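Local structure of DNA replication licensing factor MCM related protein (Thermoplasma acidophilum, 4ME3) at residues Lys18-Asp23 and Glu55-Gln60; Asp32-Ile37 and Gln82-Asp87; Arg92-Asn97 and Leu140-Phe145. The protein probably unwinds DNA during replication as an ATP-driven MCM helicase, of which this chain is the zinc-binding N-terminal domain. All coordinates share one frame; numbering follows the deposited sequence.

Contact 1: Lys18-Asp23 and Glu55-Gln60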
loop_
_atom_site.group_PDB
_atom_site.type_symbol
_atom_site.label_atom_id
_atom_site.label_comp_id
_atom_site.label_asym_id
_atom_site.label_seq_id
_atom_site.Cartn_x
_atom_site.Cartn_y
_atom_site.Cartn_z
ATOM N N LYS A 18 14.424 -1.575 -9.424
ATOM C CA LYS A 18 13.527 -2.062 -10.463
ATOM C C LYS A 18 14.196 -3.156 -11.295
ATOM O O LYS A 18 13.557 -4.145 -11.653
ATOM C CB LYS A 18 13.057 -0.912 -11.355
ATOM C CG LYS A 18 12.126 0.060 -10.643
ATOM C CD LYS A 18 11.837 1.296 -11.479
ATOM C CE LYS A 18 10.872 0.999 -12.611
ATOM N NZ LYS A 18 10.521 2.233 -13.368
ATOM N N ASP A 19 15.481 -2.989 -11.593
ATOM C CA ASP A 19 16.215 -4.007 -12.343
ATOM C C ASP A 19 16.243 -5.325 -11.579
ATOM O O ASP A 19 16.110 -6.390 -12.171
ATOM C CB ASP A 19 17.643 -3.544 -12.646
ATOM C CG ASP A 19 17.706 -2.568 -13.805
ATOM O OD1 ASP A 19 16.765 -2.550 -14.628
ATOM O OD2 ASP A 19 18.704 -1.822 -13.901
ATOM N N LEU A 20 16.411 -5.250 -10.263
ATOM C CA LEU A 20 16.414 -6.444 -9.425
ATOM C C LEU A 20 15.055 -7.157 -9.463
ATOM O O LEU A 20 14.992 -8.385 -9.558
ATOM C CB LEU A 20 16.806 -6.084 -7.991
ATOM C CG LEU A 20 18.290 -5.751 -7.801
ATOM C CD1 LEU A 20 18.527 -5.022 -6.490
ATOM C CD2 LEU A 20 19.129 -7.013 -7.861
ATOM N N TRP A 21 13.970 -6.392 -9.392
ATOM C CA TRP A 21 12.634 -6.974 -9.506
ATOM C C TRP A 21 12.440 -7.633 -10.865
ATOM O O TRP A 21 11.885 -8.727 -10.961
ATOM C CB TRP A 21 11.549 -5.913 -9.315
ATOM C CG TRP A 21 11.218 -5.615 -7.886
ATOM C CD1 TRP A 21 11.422 -4.437 -7.227
ATOM C CD2 TRP A 21 10.621 -6.507 -6.937
ATOM N NE1 TRP A 21 10.990 -4.541 -5.928
ATOM C CE2 TRP A 21 10.492 -5.801 -5.724
ATOM C CE3 TRP A 21 10.184 -7.831 -6.995
ATOM C CZ2 TRP A 21 9.938 -6.374 -4.581
ATOM C CZ3 TRP A 21 9.637 -8.400 -5.860
ATOM C CH2 TRP A 21 9.518 -7.672 -4.669
ATOM N N ARG A 22 12.879 -6.956 -11.921
ATOM C CA ARG A 22 12.702 -7.472 -13.277
ATOM C C ARG A 22 13.294 -8.871 -13.428
ATOM O O ARG A 22 12.640 -9.778 -13.940
ATOM C CB ARG A 22 13.336 -6.530 -14.303
ATOM C CG ARG A 22 12.552 -5.252 -14.532
ATOM C CD ARG A 22 13.023 -4.516 -15.775
ATOM N NE ARG A 22 12.430 -3.187 -15.868
ATOM C CZ ARG A 22 12.943 -2.094 -15.313
ATOM N NH1 ARG A 22 14.075 -2.154 -14.623
ATOM N NH2 ARG A 22 12.326 -0.929 -15.450
ATOM N N ASP A 23 14.533 -9.040 -12.985
ATOM C CA ASP A 23 15.190 -10.336 -13.076
ATOM C C ASP A 23 14.497 -11.358 -12.185
ATOM O O ASP A 23 14.364 -12.526 -12.552
ATOM C CB ASP A 23 16.658 -10.219 -12.677
ATOM C CG ASP A 23 17.533 -9.711 -13.796
ATOM O OD1 ASP A 23 17.080 -9.711 -14.958
ATOM O OD2 ASP A 23 18.682 -9.319 -13.501
ATOM N N GLU A 55 14.462 -14.482 -0.823
ATOM C CA GLU A 55 15.679 -14.832 -0.086
ATOM C C GLU A 55 16.626 -15.674 -0.938
ATOM O O GLU A 55 17.841 -15.459 -0.934
ATOM C CB GLU A 55 15.331 -15.594 1.194
ATOM C CG GLU A 55 15.577 -14.803 2.468
ATOM C CD GLU A 55 15.190 -15.572 3.716
ATOM O OE1 GLU A 55 14.459 -16.579 3.596
ATOM O OE2 GLU A 55 15.618 -15.168 4.817
ATOM N N ASP A 56 16.062 -16.634 -1.663
ATOM C CA ASP A 56 16.843 -17.518 -2.522
ATOM C C ASP A 56 17.499 -16.736 -3.657
ATOM O O ASP A 56 18.595 -17.070 -4.113
ATOM C CB ASP A 56 15.942 -18.606 -3.101
ATOM C CG ASP A 56 16.724 -19.758 -3.684
ATOM O OD1 ASP A 56 17.327 -20.518 -2.895
ATOM O OD2 ASP A 56 16.728 -19.912 -4.924
ATOM N N TYR A 57 16.810 -15.693 -4.104
ATOM C CA TYR A 57 17.255 -14.862 -5.215
ATOM C C TYR A 57 18.458 -14.008 -4.836
ATOM O O TYR A 57 19.491 -14.030 -5.503
ATOM C CB TYR A 57 16.088 -13.976 -5.660
ATOM C CG TYR A 57 16.438 -12.869 -6.623
ATOM C CD1 TYR A 57 17.088 -13.137 -7.820
ATOM C CD2 TYR A 57 16.086 -11.554 -6.347
ATOM C CE1 TYR A 57 17.392 -12.126 -8.704
ATOM C CE2 TYR A 57 16.386 -10.537 -7.226
ATOM C CZ TYR A 57 17.040 -10.829 -8.403
ATOM O OH TYR A 57 17.337 -9.823 -9.289
ATOM N N ASN A 58 18.316 -13.257 -3.751
ATOM C CA ASN A 58 19.349 -12.336 -3.300
ATOM C C ASN A 58 18.996 -11.935 -1.880
ATOM O O ASN A 58 18.040 -11.196 -1.669
ATOM C CB ASN A 58 19.387 -11.114 -4.218
ATOM C CG ASN A 58 20.436 -10.094 -3.812
ATOM O OD1 ASN A 58 20.626 -9.807 -2.628
ATOM N ND2 ASN A 58 21.113 -9.527 -4.801
ATOM N N TRP A 59 19.734 -12.431 -0.894
ATOM C CA TRP A 59 19.301 -12.239 0.487
ATOM C C TRP A 59 19.481 -10.792 0.949
ATOM O O TRP A 59 18.790 -10.345 1.863
ATOM C CB TRP A 59 19.966 -13.240 1.441
ATOM C CG TRP A 59 21.401 -12.982 1.746
ATOM C CD1 TRP A 59 22.485 -13.455 1.062
ATOM C CD2 TRP A 59 21.919 -12.209 2.835
ATOM N NE1 TRP A 59 23.645 -13.016 1.654
ATOM C CE2 TRP A 59 23.325 -12.250 2.745
ATOM C CE3 TRP A 59 21.332 -11.484 3.875
ATOM C CZ2 TRP A 59 24.152 -11.590 3.655
ATOM C CZ3 TRP A 59 22.154 -10.829 4.778
ATOM C CH2 TRP A 59 23.548 -10.888 4.660
ATOM N N GLN A 60 20.380 -10.057 0.299
ATOM C CA GLN A 60 20.525 -8.625 0.556
ATOM C C GLN A 60 19.281 -7.876 0.091
ATOM O O GLN A 60 18.769 -6.998 0.785
ATOM C CB GLN A 60 21.747 -8.058 -0.169
ATOM C CG GLN A 60 22.863 -7.589 0.753
ATOM C CD GLN A 60 23.517 -8.724 1.521
ATOM O OE1 GLN A 60 23.748 -8.620 2.727
ATOM N NE2 GLN A 60 23.833 -9.809 0.822
HETATM O O HOH W 1 19.386 -9.099 -11.043
#
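Within the helical part of the MCM N-terminal domain, Tyr-57 at the end of helix 51-57 reaches over to helix 14-27 and puts its phenol oxygen against a single turn of it, formed by Leu-20 and Asp-23. The tyrosine OH lies 2.8 Å from Leu-20 O in a weak hydrogen bond that is not settled, because the proton has another acceptor within reach. Water 1 stands 2.8 Å from Tyr-57 OH and donates to Asp-23 OD2 over 2.6 Å, so it ties the phenol to the carboxylate of Asp-23, three residues on from Leu-20. Carbon closes in on the same phenol oxygen: Leu-20 CD2 is 3.6 Å from Tyr-57 OH and Asp-23 CB is 3.5 Å from it. With CG anti to the backbone N of Tyr-57 (chi1 169°), the ring leaves its own helix pointing at the neighbouring one and meets it through the hydroxyl end. The fold here is two short consecutive helices, 51-57 and 59-67, with Asn-58 at the break between them. Asn-58 leaves helical geometry and serves as N-cap of helix 59-67, its OD1 accepting from Phe-61 N, while its CB lies 3.9 Å above the plane of the Tyr-57 ring, toward the rim. A phenylalanine in place of Tyr-57 would probably keep much of the ring packing but leave Leu-20 O without its phenol partner and water 1 without its link to this helix. Phe-24 also meets the Tyr-57 ring. Trp-21, on another side of helix 14-27, turns inward against helices 59-67 and 69-84.

Contact 2: Asp32-Ile37 and Gln82-Asp87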
loop_
_atom_site.group_PDB
_atom_site.type_symbol
_atom_site.label_atom_id
_atom_site.label_comp_id
_atom_site.label_asym_id
_atom_site.label_seq_id
_atom_site.Cartn_x
_atom_site.Cartn_y
_atom_site.Cartn_z
ATOM N N ASP A 32 4.341 -15.929 -15.804
ATOM C CA ASP A 32 3.120 -16.609 -16.220
ATOM C C ASP A 32 1.924 -16.170 -15.383
ATOM O O ASP A 32 0.843 -15.929 -15.919
ATOM C CB ASP A 32 3.281 -18.130 -16.146
ATOM C CG ASP A 32 3.900 -18.714 -17.404
ATOM O OD1 ASP A 32 4.062 -17.971 -18.396
ATOM O OD2 ASP A 32 4.212 -19.924 -17.407
ATOM N N GLU A 33 2.115 -16.069 -14.072
ATOM C CA GLU A 33 1.036 -15.631 -13.195
ATOM C C GLU A 33 0.652 -14.192 -13.507
ATOM O O GLU A 33 -0.532 -13.851 -13.554
ATOM C CB GLU A 33 1.437 -15.754 -11.726
ATOM C CG GLU A 33 0.335 -15.335 -10.764
ATOM C CD GLU A 33 0.628 -15.723 -9.329
ATOM O OE1 GLU A 33 1.791 -16.064 -9.026
ATOM O OE2 GLU A 33 -0.309 -15.691 -8.504
ATOM N N ILE A 34 1.657 -13.351 -13.727
ATOM C CA ILE A 34 1.415 -11.946 -14.024
ATOM C C ILE A 34 0.618 -11.802 -15.316
ATOM O O ILE A 34 -0.291 -10.980 -15.407
ATOM C CB ILE A 34 2.728 -11.152 -14.129
ATOM C CG1 ILE A 34 3.460 -11.167 -12.780
ATOM C CG2 ILE A 34 2.444 -9.714 -14.552
ATOM C CD1 ILE A 34 4.858 -10.578 -12.818
ATOM N N ASN A 35 0.951 -12.614 -16.313
ATOM C CA ASN A 35 0.239 -12.571 -17.584
ATOM C C ASN A 35 -1.202 -13.062 -17.456
ATOM O O ASN A 35 -2.071 -12.652 -18.225
ATOM C CB ASN A 35 0.997 -13.368 -18.647
ATOM C CG ASN A 35 2.291 -12.690 -19.066
ATOM O OD1 ASN A 35 2.349 -11.467 -19.195
ATOM N ND2 ASN A 35 3.338 -13.482 -19.273
ATOM N N ARG A 36 -1.458 -13.936 -16.487
ATOM C CA ARG A 36 -2.826 -14.351 -16.191
ATOM C C ARG A 36 -3.604 -13.215 -15.536
ATOM O O ARG A 36 -4.781 -13.003 -15.835
ATOM C CB ARG A 36 -2.844 -15.585 -15.290
ATOM C CG ARG A 36 -2.624 -16.888 -16.037
ATOM C CD ARG A 36 -3.077 -18.081 -15.219
ATOM N NE ARG A 36 -2.366 -18.180 -13.948
ATOM C CZ ARG A 36 -1.150 -18.695 -13.806
ATOM N NH1 ARG A 36 -0.485 -19.154 -14.859
ATOM N NH2 ARG A 36 -0.591 -18.745 -12.605
ATOM N N ILE A 37 -2.945 -12.488 -14.640
ATOM C CA ILE A 37 -3.553 -11.320 -14.006
ATOM C C ILE A 37 -3.843 -10.254 -15.055
ATOM O O ILE A 37 -4.873 -9.576 -15.012
ATOM C CB ILE A 37 -2.617 -10.728 -12.935
ATOM C CG1 ILE A 37 -2.399 -11.734 -11.804
ATOM C CG2 ILE A 37 -3.191 -9.432 -12.384
ATOM C CD1 ILE A 37 -1.297 -11.336 -10.840
ATOM N N GLN A 82 4.564 -1.198 -15.765
ATOM C CA GLN A 82 5.253 -0.712 -16.959
ATOM C C GLN A 82 5.641 -1.829 -17.927
ATOM O O GLN A 82 5.503 -1.679 -19.140
ATOM C CB GLN A 82 6.506 0.074 -16.562
ATOM C CG GLN A 82 6.214 1.353 -15.793
ATOM C CD GLN A 82 7.475 2.111 -15.417
ATOM O OE1 GLN A 82 8.579 1.566 -15.456
ATOM N NE2 GLN A 82 7.315 3.378 -15.055
ATOM N N ASP A 83 6.128 -2.944 -17.393
ATOM C CA ASP A 83 6.673 -4.013 -18.228
ATOM C C ASP A 83 5.632 -5.054 -18.647
ATOM O O ASP A 83 5.751 -5.660 -19.714
ATOM C CB ASP A 83 7.822 -4.715 -17.500
ATOM C CG ASP A 83 9.040 -3.825 -17.325
ATOM O OD1 ASP A 83 8.973 -2.626 -17.673
ATOM O OD2 ASP A 83 10.070 -4.329 -16.827
ATOM N N TYR A 84 4.620 -5.269 -17.814
ATOM C CA TYR A 84 3.662 -6.345 -18.053
ATOM C C TYR A 84 2.250 -5.878 -18.408
ATOM O O TYR A 84 1.620 -6.440 -19.300
ATOM C CB TYR A 84 3.581 -7.262 -16.830
ATOM C CG TYR A 84 4.815 -8.098 -16.600
ATOM C CD1 TYR A 84 5.896 -7.594 -15.891
ATOM C CD2 TYR A 84 4.895 -9.397 -17.084
ATOM C CE1 TYR A 84 7.020 -8.356 -15.674
ATOM C CE2 TYR A 84 6.019 -10.169 -16.870
ATOM C CZ TYR A 84 7.077 -9.644 -16.165
ATOM O OH TYR A 84 8.199 -10.411 -15.949
ATOM N N LEU A 85 1.749 -4.862 -17.713
ATOM C CA LEU A 85 0.336 -4.507 -17.820
ATOM C C LEU A 85 0.081 -3.260 -18.657
ATOM O O LEU A 85 -1.063 -2.836 -18.807
ATOM C CB LEU A 85 -0.251 -4.298 -16.422
ATOM C CG LEU A 85 -0.184 -5.506 -15.486
ATOM C CD1 LEU A 85 -0.674 -5.124 -14.097
ATOM C CD2 LEU A 85 -0.993 -6.659 -16.040
ATOM N N LEU A 86 1.144 -2.693 -19.216
ATOM C CA LEU A 86 1.093 -1.347 -19.779
ATOM C C LEU A 86 -0.070 -1.098 -20.742
ATOM O O LEU A 86 -0.643 -0.010 -20.748
ATOM C CB LEU A 86 2.419 -1.017 -20.466
ATOM C CG LEU A 86 2.660 0.459 -20.789
ATOM C CD1 LEU A 86 2.442 1.338 -19.562
ATOM C CD2 LEU A 86 4.066 0.650 -21.332
ATOM N N ASP A 87 -0.428 -2.092 -21.549
ATOM C CA ASP A 87 -1.468 -1.896 -22.560
ATOM C C ASP A 87 -2.879 -1.893 -21.965
ATOM O O ASP A 87 -3.857 -1.658 -22.676
ATOM C CB ASP A 87 -1.359 -2.949 -23.667
ATOM C CG ASP A 87 -1.411 -4.362 -23.135
ATOM O OD1 ASP A 87 -0.337 -4.909 -22.801
ATOM O OD2 ASP A 87 -2.521 -4.926 -23.054
#
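Ile-34 and Tyr-84 meet where helix 31-38 packs against the C-terminal end of helix 69-84, in the helical part of the MCM N-terminal domain. The isoleucine is best followed outward from its CB, which already lies 4.1 Å from Tyr-84 CD2. There the side chain forks. A chi1 of -63° puts CG1 beside the backbone N and leaves CG2 anti to it, and CG2 drops onto the root of the tyrosine, 3.5 Å from Tyr-84 CG and just as close to its CB. The longer branch runs through CG1, and an extended chi2 (172°) carries its methyl further out along the ring. That methyl, CD1, ends 4.1 Å from the centroid of the Tyr-84 ring and only 9° off the ring normal, a CH-pi contact over the middle of the face. The two branches thus press on the tyrosine from its CB to the centre of its ring, and the two side chains cross at about a right angle. The phenol end is held by the start of helix 31-38: Tyr-84 OH is hydrogen-bonded to Ser-31 OG, which should limit how far the ring can shift. Phe-25 of helix 14-27 packs on both Ile-34 and Tyr-84, while Leu-47 of strand 46-50 touches the isoleucine as well. Next along the chain, Leu-85 brings a methyl toward the isoleucine backbone, with Leu-85 CD2 4.4 Å from Ile-34 O. The helix carrying Tyr-84 has a wider, pi-type turn at 82-84. Asn-35, on the more exposed side, brings its amide to the ring from another direction: OD1 sits at the ring edge, in its plane, 3.9 Å from Tyr-84 CD2.

Contact 3: Arg92-Asn97 and Leu140-Phe145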
loop_
_atom_site.group_PDB
_atom_site.type_symbol
_atom_site.label_atom_id
_atom_site.label_comp_id
_atom_site.label_asym_id
_atom_site.label_seq_id
_atom_site.Cartn_x
_atom_site.Cartn_y
_atom_site.Cartn_z
ATOM N N ARG A 92 -5.666 6.868 -15.354
ATOM C CA ARG A 92 -6.640 6.619 -14.296
ATOM C C ARG A 92 -6.474 5.239 -13.676
ATOM O O ARG A 92 -6.418 5.103 -12.455
ATOM C CB ARG A 92 -8.058 6.748 -14.841
ATOM C CG ARG A 92 -9.130 6.336 -13.845
ATOM C CD ARG A 92 -10.522 6.694 -14.343
ATOM N NE ARG A 92 -11.547 6.394 -13.347
ATOM C CZ ARG A 92 -12.836 6.683 -13.485
ATOM N NH1 ARG A 92 -13.271 7.285 -14.584
ATOM N NH2 ARG A 92 -13.693 6.375 -12.522
ATOM N N PHE A 93 -6.411 4.217 -14.524
ATOM C CA PHE A 93 -6.329 2.837 -14.057
ATOM C C PHE A 93 -4.880 2.381 -13.983
ATOM O O PHE A 93 -4.362 1.781 -14.924
ATOM C CB PHE A 93 -7.126 1.912 -14.979
ATOM C CG PHE A 93 -8.577 2.275 -15.089
ATOM C CD1 PHE A 93 -9.449 2.008 -14.047
ATOM C CD2 PHE A 93 -9.070 2.894 -16.228
ATOM C CE1 PHE A 93 -10.787 2.345 -14.139
ATOM C CE2 PHE A 93 -10.406 3.231 -16.326
ATOM C CZ PHE A 93 -11.265 2.957 -15.280
ATOM N N ASN A 94 -4.234 2.670 -12.856
ATOM C CA ASN A 94 -2.831 2.330 -12.668
ATOM C C ASN A 94 -2.543 1.789 -11.271
ATOM O O ASN A 94 -1.420 1.895 -10.781
ATOM C CB ASN A 94 -1.950 3.551 -12.936
ATOM C CG ASN A 94 -2.272 4.718 -12.022
ATOM O OD1 ASN A 94 -3.112 4.613 -11.124
ATOM N ND2 ASN A 94 -1.599 5.839 -12.242
ATOM N N ILE A 95 -3.556 1.205 -10.636
ATOM C CA ILE A 95 -3.386 0.621 -9.309
ATOM C C ILE A 95 -2.908 -0.825 -9.399
ATOM O O ILE A 95 -3.444 -1.617 -10.172
ATOM C CB ILE A 95 -4.708 0.650 -8.512
ATOM C CG1 ILE A 95 -5.169 2.094 -8.306
ATOM C CG2 ILE A 95 -4.536 -0.045 -7.173
ATOM C CD1 ILE A 95 -6.541 2.216 -7.666
ATOM N N PHE A 96 -1.895 -1.167 -8.610
ATOM C CA PHE A 96 -1.500 -2.562 -8.460
ATOM C C PHE A 96 -0.952 -2.832 -7.065
ATOM O O PHE A 96 -0.267 -1.992 -6.487
ATOM C CB PHE A 96 -0.466 -2.971 -9.506
ATOM C CG PHE A 96 -0.332 -4.456 -9.647
ATOM C CD1 PHE A 96 0.558 -5.165 -8.862
ATOM C CD2 PHE A 96 -1.128 -5.147 -10.539
ATOM C CE1 PHE A 96 0.663 -6.538 -8.978
ATOM C CE2 PHE A 96 -1.031 -6.516 -10.660
ATOM C CZ PHE A 96 -0.130 -7.215 -9.877
ATOM N N ASN A 97 -1.265 -4.011 -6.538
ATOM C CA ASN A 97 -0.798 -4.413 -5.220
ATOM C C ASN A 97 0.172 -5.577 -5.299
ATOM O O ASN A 97 -0.214 -6.704 -5.611
ATOM C CB ASN A 97 -1.969 -4.824 -4.337
ATOM C CG ASN A 97 -3.053 -3.777 -4.285
ATOM O OD1 ASN A 97 -2.782 -2.597 -4.073
ATOM N ND2 ASN A 97 -4.291 -4.203 -4.482
ATOM N N LEU A 140 -10.072 7.841 -1.522
ATOM C CA LEU A 140 -9.549 8.323 -2.789
ATOM C C LEU A 140 -8.134 7.789 -2.990
ATOM O O LEU A 140 -7.275 7.964 -2.125
ATOM C CB LEU A 140 -9.554 9.851 -2.774
ATOM C CG LEU A 140 -9.265 10.595 -4.071
ATOM C CD1 LEU A 140 -10.274 10.228 -5.140
ATOM C CD2 LEU A 140 -9.281 12.091 -3.794
ATOM N N LYS A 141 -7.893 7.132 -4.123
ATOM C CA LYS A 141 -6.593 6.513 -4.380
ATOM C C LYS A 141 -5.880 7.187 -5.542
ATOM O O LYS A 141 -4.740 7.633 -5.407
ATOM C CB LYS A 141 -6.753 5.019 -4.658
ATOM C CG LYS A 141 -5.434 4.287 -4.874
ATOM C CD LYS A 141 -4.550 4.346 -3.634
ATOM C CE LYS A 141 -3.229 3.625 -3.855
ATOM N NZ LYS A 141 -3.412 2.179 -4.168
ATOM N N ASN A 142 -6.542 7.244 -6.692
ATOM C CA ASN A 142 -6.024 8.014 -7.814
ATOM C C ASN A 142 -7.001 9.138 -8.124
ATOM O O ASN A 142 -8.085 8.900 -8.657
ATOM C CB ASN A 142 -5.808 7.130 -9.041
ATOM C CG ASN A 142 -4.880 7.768 -10.056
ATOM O OD1 ASN A 142 -4.112 8.676 -9.727
ATOM N ND2 ASN A 142 -4.942 7.298 -11.294
ATOM N N ALA A 143 -6.616 10.358 -7.769
ATOM C CA ALA A 143 -7.521 11.502 -7.835
ATOM C C ALA A 143 -7.408 12.250 -9.155
ATOM O O ALA A 143 -6.318 12.642 -9.566
ATOM C CB ALA A 143 -7.245 12.445 -6.683
ATOM N N ALA A 144 -8.551 12.465 -9.802
ATOM C CA ALA A 144 -8.614 13.246 -11.031
ATOM C C ALA A 144 -8.787 14.728 -10.710
ATOM O O ALA A 144 -9.709 15.105 -9.992
ATOM C CB ALA A 144 -9.772 12.765 -11.897
ATOM N N PHE A 145 -7.904 15.562 -11.251
ATOM C CA PHE A 145 -7.992 17.007 -11.066
ATOM C C PHE A 145 -8.150 17.716 -12.406
ATOM O O PHE A 145 -7.368 17.494 -13.329
ATOM C CB PHE A 145 -6.746 17.533 -10.352
ATOM C CG PHE A 145 -6.678 17.168 -8.897
ATOM C CD1 PHE A 145 -7.306 17.950 -7.943
ATOM C CD2 PHE A 145 -5.982 16.046 -8.481
ATOM C CE1 PHE A 145 -7.243 17.619 -6.604
ATOM C CE2 PHE A 145 -5.915 15.712 -7.143
ATOM C CZ PHE A 145 -6.548 16.499 -6.205
HETATM O O HOH W 2 -4.620 -0.596 -3.643
#
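Asn-142 points its amide at the loop 92-97 and gives one N-H to the backbone: ND2 donates to Arg-92 O over 2.9 Å, nearly straight at 161°. The acceptor lies in the plane of the Asn-142 amide, whereas the donor stands 35° out of the carbonyl plane of Arg-92. ND2 also bonds Gln-91 O, so this buried nitrogen is gripped by two successive carbonyls of the loop. Asn-94 crosses Asn-142 at about a right angle, amide planes 32° apart; its OD1 comes within 3.3 Å of Asn-142 ND2, but the angle is too poor for a bond. Lys-141 and Asn-142 form a classic beta bulge opposite Glu-191, at the corner of the long strand 123-147 of the OB domain, and both CB atoms point toward the loop. Glu-191 in turn holds Arg-92 NE in a salt bridge. Lys-141 runs obliquely across Ile-95, its CG 3.6 Å from Ile-95 CD1. Bends at chi2 and chi4 bring Lys-141 NZ back to 3.9 Å from Ile-95 CG2. Beyond it, water 2 donates to Asn-97 OD1 at 2.8 Å and accepts a weak bond from Lys-141 NZ.

In the fold
Contacts 1 and 2 both belong to the helical bundle; helix 69-84 carries one side of contact 2 and lies against helix 14-27 of contact 1, where Arg-22 NE makes a 2.8 Å salt bridge to Asp-83 OD2 of contact 2. Contact 1 lies at the surface and works through a phenol, a helix carbonyl and a water; contact 2 is partly buried and rests mainly on apolar carbon against a ring face. Contact 3, also partly buried and nearest the chain's centre, ties the loop leaving the bundle to the OB domain, with an amide gripping backbone carbonyls. Phe-96 joins it to contact 2 by packing on Leu-85 and Ile-37, whereas contacts 1 and 3 do not touch.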